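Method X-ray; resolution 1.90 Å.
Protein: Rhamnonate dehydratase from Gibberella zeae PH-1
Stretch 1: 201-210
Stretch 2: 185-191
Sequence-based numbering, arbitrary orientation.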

ATOM      1  N   LYS A 201      25.595  24.900 -16.774  1.00 18.83           N
ATOM      2  CA  LYS A 201      26.478  25.731 -15.964  1.00 17.24           C
ATOM      3  C   LYS A 201      26.651  25.139 -14.568  1.00 17.53           C
ATOM      4  O   LYS A 201      27.748  25.174 -14.006  1.00 15.81           O
ATOM      5  CB  LYS A 201      25.928  27.157 -15.888  1.00 19.44           C
ATOM      6  CG  LYS A 201      26.022  27.892 -17.228  1.00 21.37           C
ATOM      7  CD  LYS A 201      25.125  29.120 -17.292  1.00 25.91           C
ATOM      8  CE  LYS A 201      25.606  30.234 -16.386  1.00 28.10           C
ATOM      9  NZ  LYS A 201      24.709  31.422 -16.490  1.00 30.26           N
ATOM     10  N   ASN A 202      25.574  24.594 -14.008  1.00 15.51           N
ATOM     11  CA  ASN A 202      25.652  23.974 -12.687  1.00 15.05           C
ATOM     12  C   ASN A 202      26.599  22.780 -12.745  1.00 15.69           C
ATOM     13  O   ASN A 202      27.430  22.593 -11.860  1.00 15.45           O
ATOM     14  CB  ASN A 202      24.275  23.489 -12.222  1.00 13.87           C
ATOM     15  CG  ASN A 202      23.472  24.574 -11.535  1.00 15.38           C
ATOM     16  OD1 ASN A 202      24.033  25.453 -10.881  1.00 15.44           O
ATOM     17  ND2 ASN A 202      22.149  24.504 -11.657  1.00 13.34           N
ATOM     18  N   VAL A 203      26.465  21.972 -13.793  1.00 15.33           N
ATOM     19  CA  VAL A 203      27.309  20.796 -13.954  1.00 16.58           C
ATOM     20  C   VAL A 203      28.777  21.192 -14.081  1.00 17.26           C
ATOM     21  O   VAL A 203      29.644  20.599 -13.436  1.00 17.34           O
ATOM     22  CB  VAL A 203      26.894  19.978 -15.200  1.00 16.51           C
ATOM     23  CG1 VAL A 203      27.865  18.816 -15.415  1.00 17.69           C
ATOM     24  CG2 VAL A 203      25.473  19.452 -15.025  1.00 16.84           C
ATOM     25  N   GLU A 204      29.048  22.194 -14.913  1.00 18.17           N
ATOM     26  CA  GLU A 204      30.413  22.671 -15.126  1.00 19.71           C
ATOM     27  C   GLU A 204      31.003  23.200 -13.824  1.00 18.16           C
ATOM     28  O   GLU A 204      32.184  23.003 -13.539  1.00 18.40           O
ATOM     29  CB  GLU A 204      30.422  23.772 -16.192  1.00 22.52           C
ATOM     30  CG  GLU A 204      31.782  24.425 -16.428  1.00 27.14           C
ATOM     31  CD  GLU A 204      32.904  23.413 -16.610  1.00 29.08           C
ATOM     32  OE1 GLU A 204      32.652  22.324 -17.169  1.00 30.76           O
ATOM     33  OE2 GLU A 204      34.045  23.717 -16.204  1.00 31.12           O
ATOM     34  N   PHE A 205      30.165  23.873 -13.044  1.00 17.96           N
ATOM     35  CA  PHE A 205      30.560  24.439 -11.757  1.00 18.03           C
ATOM     36  C   PHE A 205      31.055  23.344 -10.817  1.00 18.08           C
ATOM     37  O   PHE A 205      32.121  23.464 -10.200  1.00 16.84           O
ATOM     38  CB  PHE A 205      29.359  25.149 -11.129  1.00 18.02           C
ATOM     39  CG  PHE A 205      29.591  25.628  -9.724  1.00 18.44           C
ATOM     40  CD1 PHE A 205      30.350  26.768  -9.477  1.00 20.19           C
ATOM     41  CD2 PHE A 205      29.020  24.956  -8.647  1.00 18.47           C
ATOM     42  CE1 PHE A 205      30.532  27.237  -8.175  1.00 21.46           C
ATOM     43  CE2 PHE A 205      29.195  25.415  -7.344  1.00 20.05           C
ATOM     44  CZ  PHE A 205      29.950  26.559  -7.105  1.00 19.93           C
ATOM     45  N   LEU A 206      30.266  22.279 -10.706  1.00 16.61           N
ATOM     46  CA  LEU A 206      30.609  21.158  -9.843  1.00 16.84           C
ATOM     47  C   LEU A 206      31.807  20.381 -10.384  1.00 17.50           C
ATOM     48  O   LEU A 206      32.637  19.898  -9.615  1.00 18.28           O
ATOM     49  CB  LEU A 206      29.393  20.233  -9.684  1.00 15.13           C
ATOM     50  CG  LEU A 206      28.185  20.869  -8.981  1.00 14.68           C
ATOM     51  CD1 LEU A 206      27.023  19.879  -8.937  1.00 15.32           C
ATOM     52  CD2 LEU A 206      28.576  21.296  -7.566  1.00 11.96           C
ATOM     53  N   ARG A 207      31.903  20.269 -11.704  1.00 19.39           N
ATOM     54  CA  ARG A 207      33.016  19.554 -12.322  1.00 20.66           C
ATOM     55  C   ARG A 207      34.329  20.257 -11.991  1.00 21.02           C
ATOM     56  O   ARG A 207      35.341  19.610 -11.716  1.00 20.34           O
ATOM     57  CB  ARG A 207      32.847  19.507 -13.842  1.00 23.19           C
ATOM     58  CG  ARG A 207      33.900  18.666 -14.545  1.00 27.00           C
ATOM     59  CD  ARG A 207      34.100  19.123 -15.982  1.00 31.89           C
ATOM     60  NE  ARG A 207      34.695  20.457 -16.043  1.00 35.62           N
ATOM     61  CZ  ARG A 207      35.932  20.749 -15.647  1.00 36.98           C
ATOM     62  NH1 ARG A 207      36.723  19.800 -15.158  1.00 35.47           N
ATOM     63  NH2 ARG A 207      36.381  21.994 -15.737  1.00 37.65           N
ATOM     64  N   LYS A 208      34.303  21.586 -12.022  1.00 21.71           N
ATOM     65  CA  LYS A 208      35.484  22.389 -11.735  1.00 23.19           C
ATOM     66  C   LYS A 208      35.981  22.130 -10.318  1.00 22.42           C
ATOM     67  O   LYS A 208      37.182  21.996 -10.081  1.00 20.98           O
ATOM     68  CB  LYS A 208      35.162  23.876 -11.914  1.00 26.41           C
ATOM     69  CG  LYS A 208      36.356  24.795 -11.708  1.00 32.53           C
ATOM     70  CD  LYS A 208      36.033  26.246 -12.049  1.00 36.30           C
ATOM     71  CE  LYS A 208      35.808  26.447 -13.546  1.00 38.96           C
ATOM     72  NZ  LYS A 208      34.595  25.746 -14.064  1.00 40.70           N
ATOM     73  N   HIS A 209      35.054  22.053  -9.372  1.00 20.50           N
ATOM     74  CA  HIS A 209      35.424  21.801  -7.988  1.00 20.33           C
ATOM     75  C   HIS A 209      35.974  20.394  -7.815  1.00 19.68           C
ATOM     76  O   HIS A 209      36.973  20.194  -7.123  1.00 20.29           O
ATOM     77  CB  HIS A 209      34.220  22.025  -7.078  1.00 19.58           C
ATOM     78  CG  HIS A 209      33.960  23.468  -6.781  1.00 20.14           C
ATOM     79  ND1 HIS A 209      32.721  24.052  -6.934  1.00 21.36           N
ATOM     80  CD2 HIS A 209      34.784  24.446  -6.338  1.00 19.90           C
ATOM     81  CE1 HIS A 209      32.795  25.327  -6.598  1.00 19.56           C
ATOM     82  NE2 HIS A 209      34.035  25.593  -6.232  1.00 19.71           N
ATOM     83  N   ARG A 210      35.329  19.420  -8.449  1.00 18.87           N
ATOM     84  CA  ARG A 210      35.785  18.037  -8.362  1.00 19.80           C
ATOM     85  C   ARG A 210      37.200  17.949  -8.921  1.00 20.29           C
ATOM     86  O   ARG A 210      38.052  17.244  -8.382  1.00 18.56           O
ATOM     87  CB  ARG A 210      34.854  17.110  -9.156  1.00 18.06           C
ATOM     88  CG  ARG A 210      35.401  15.696  -9.362  1.00 16.27           C
ATOM     89  CD  ARG A 210      35.773  15.035  -8.045  1.00 18.42           C
ATOM     90  NE  ARG A 210      34.606  14.704  -7.231  1.00 16.19           N
ATOM     91  CZ  ARG A 210      34.629  14.585  -5.906  1.00 18.66           C
ATOM     92  NH1 ARG A 210      35.763  14.780  -5.240  1.00 17.13           N
ATOM     93  NH2 ARG A 210      33.519  14.262  -5.248  1.00 17.01           N
TER
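Stretch 2, residues 185-191: KVPLPFC

Stretch 2 enters as the end of a β-strand, residues 185-187 (phi/psi from -111/121 at Lys185 to -86/131 at Pro187), and continues as an irregular segment through Cys191. It runs nearly antiparallel to the helix of residues 201-210: the strand and helix axes cross at 150° and approach to 10.5 Å. Val186 therefore lies near the C-terminal part of the helical stretch, and Phe190 near its beginning, where the CA atoms of Asn202 and Phe190 are 6.3 Å apart. In all, 490 Å² of surface is buried.

Asn202 provides the polar anchor. Its CA-to-CB bond points sideways, but chi1 of -86° (m) and chi2 of -32° bring the carboxamide to the backbone of Phe190, where it pairs with both the N and the O of one residue. Phe190 N donates to Asn202 OD1 (3.0 Å, 159°), and Asn202 ND2 donates to Phe190 O (2.9 Å, 175°). With phi/psi of -120/145, Phe190 is extended, so that its N and O can both be reached by the same amide. Asn202 OD1 is also closely packed, 3.0 Å from Pro189 CG and 3.4 Å from Leu188 CD1; Leu188, with chi1 t and chi2 p, likewise starts sideways and brings its end nearer the helix.

The CA-to-CB bond of Phe190 points toward the helix, with chi1 of -48° (m), which lays one face of its ring against Lys201. The lysine adopts an m, t, p, t conformation; the p turn at chi3 helps carry its end over the aromatic ring. Lys201 CE lies 3.5 Å from Phe190 CZ, and Lys201 NZ is 4.1 Å from the centroid of the Phe190 ring, 25° off the normal, in a cation-pi arrangement.

One turn along, Phe205 uses chi1 t (173°) and chi2 of 76° to present a ring face to Pro189, whose ring is C-gamma endo. Pro189 CD is 3.5 Å from Phe205 CD2 and makes a CH-pi contact. Phe205 CE2 also reaches Pro187 O at 3.4 Å and Val186 CG2 at 4.0 Å.

Val186, chi1 m, has its CA-to-CB bond directed toward the helix. Val186 CG2 lies 3.8 Å from Leu206 CD2. Val186 CG1 sits over a face of the His209 imidazole, 4.0 Å from His209 ND1. Leu206 reaches this site through an m, t conformation that turns its end inward. Glu204, Arg207 and Lys208 remain out of reach of stretch 2, and Glu204 forms salt bridges with both Arg207 and Lys208.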

ATOM      1  N   LYS A 185      31.155  21.452   1.214  1.00 12.23           N
ATOM      2  CA  LYS A 185      29.816  21.597   0.641  1.00 12.93           C
ATOM      3  C   LYS A 185      29.715  22.945  -0.060  1.00 13.32           C
ATOM      4  O   LYS A 185      29.889  23.993   0.562  1.00 15.46           O
ATOM      5  CB  LYS A 185      28.739  21.504   1.727  1.00 11.93           C
ATOM      6  CG  LYS A 185      27.312  21.475   1.174  1.00 14.91           C
ATOM      7  CD  LYS A 185      26.276  21.156   2.264  1.00 14.31           C
ATOM      8  CE  LYS A 185      26.184  22.267   3.299  1.00 14.10           C
ATOM      9  NZ  LYS A 185      25.232  21.930   4.401  1.00 15.64           N
ATOM     10  N   VAL A 186      29.426  22.911  -1.356  1.00 13.69           N
ATOM     11  CA  VAL A 186      29.325  24.129  -2.148  1.00 12.58           C
ATOM     12  C   VAL A 186      27.880  24.491  -2.492  1.00 13.44           C
ATOM     13  O   VAL A 186      27.010  23.624  -2.578  1.00 13.24           O
ATOM     14  CB  VAL A 186      30.140  23.993  -3.461  1.00 11.31           C
ATOM     15  CG1 VAL A 186      31.611  23.750  -3.135  1.00 13.30           C
ATOM     16  CG2 VAL A 186      29.603  22.845  -4.295  1.00 12.25           C
ATOM     17  N   PRO A 187      27.602  25.788  -2.673  1.00 13.80           N
ATOM     18  CA  PRO A 187      26.243  26.216  -3.012  1.00 13.57           C
ATOM     19  C   PRO A 187      25.989  26.147  -4.522  1.00 14.57           C
ATOM     20  O   PRO A 187      26.804  26.616  -5.319  1.00 14.66           O
ATOM     21  CB  PRO A 187      26.190  27.640  -2.466  1.00 14.58           C
ATOM     22  CG  PRO A 187      27.590  28.126  -2.689  1.00 15.53           C
ATOM     23  CD  PRO A 187      28.453  26.939  -2.315  1.00 13.57           C
ATOM     24  N   LEU A 188      24.867  25.540  -4.903  1.00 12.82           N
ATOM     25  CA  LEU A 188      24.490  25.417  -6.309  1.00 13.11           C
ATOM     26  C   LEU A 188      24.184  26.827  -6.800  1.00 13.75           C
ATOM     27  O   LEU A 188      23.366  27.529  -6.211  1.00 13.44           O
ATOM     28  CB  LEU A 188      23.248  24.537  -6.449  1.00 14.31           C
ATOM     29  CG  LEU A 188      22.862  24.145  -7.876  1.00 12.25           C
ATOM     30  CD1 LEU A 188      23.845  23.105  -8.393  1.00 12.85           C
ATOM     31  CD2 LEU A 188      21.448  23.585  -7.888  1.00 12.40           C
ATOM     32  N   PRO A 189      24.835  27.256  -7.891  1.00 14.72           N
ATOM     33  CA  PRO A 189      24.640  28.594  -8.453  1.00 13.98           C
ATOM     34  C   PRO A 189      23.360  28.955  -9.207  1.00 15.34           C
ATOM     35  O   PRO A 189      22.867  30.074  -9.067  1.00 15.04           O
ATOM     36  CB  PRO A 189      25.882  28.774  -9.324  1.00 15.00           C
ATOM     37  CG  PRO A 189      26.114  27.393  -9.844  1.00 13.81           C
ATOM     38  CD  PRO A 189      25.906  26.536  -8.606  1.00 11.99           C
ATOM     39  N   PHE A 190      22.809  28.035  -9.992  1.00 16.02           N
ATOM     40  CA  PHE A 190      21.621  28.374 -10.773  1.00 16.89           C
ATOM     41  C   PHE A 190      20.369  27.544 -10.509  1.00 17.70           C
ATOM     42  O   PHE A 190      20.448  26.346 -10.244  1.00 17.67           O
ATOM     43  CB  PHE A 190      21.997  28.334 -12.254  1.00 18.02           C
ATOM     44  CG  PHE A 190      23.262  29.086 -12.558  1.00 20.70           C
ATOM     45  CD1 PHE A 190      23.287  30.478 -12.508  1.00 22.02           C
ATOM     46  CD2 PHE A 190      24.450  28.403 -12.801  1.00 20.56           C
ATOM     47  CE1 PHE A 190      24.479  31.180 -12.690  1.00 22.79           C
ATOM     48  CE2 PHE A 190      25.647  29.095 -12.984  1.00 22.81           C
ATOM     49  CZ  PHE A 190      25.660  30.485 -12.927  1.00 21.92           C
ATOM     50  N   CYS A 191      19.216  28.206 -10.589  1.00 17.33           N
ATOM     51  CA  CYS A 191      17.924  27.572 -10.345  1.00 18.47           C
ATOM     52  C   CYS A 191      17.313  26.992 -11.623  1.00 18.60           C
ATOM     53  O   CYS A 191      17.787  27.257 -12.725  1.00 18.55           O
ATOM     54  CB  CYS A 191      16.956  28.585  -9.722  1.00 18.84           C
ATOM     55  SG  CYS A 191      16.296  29.808 -10.884  1.00 23.61           S
TER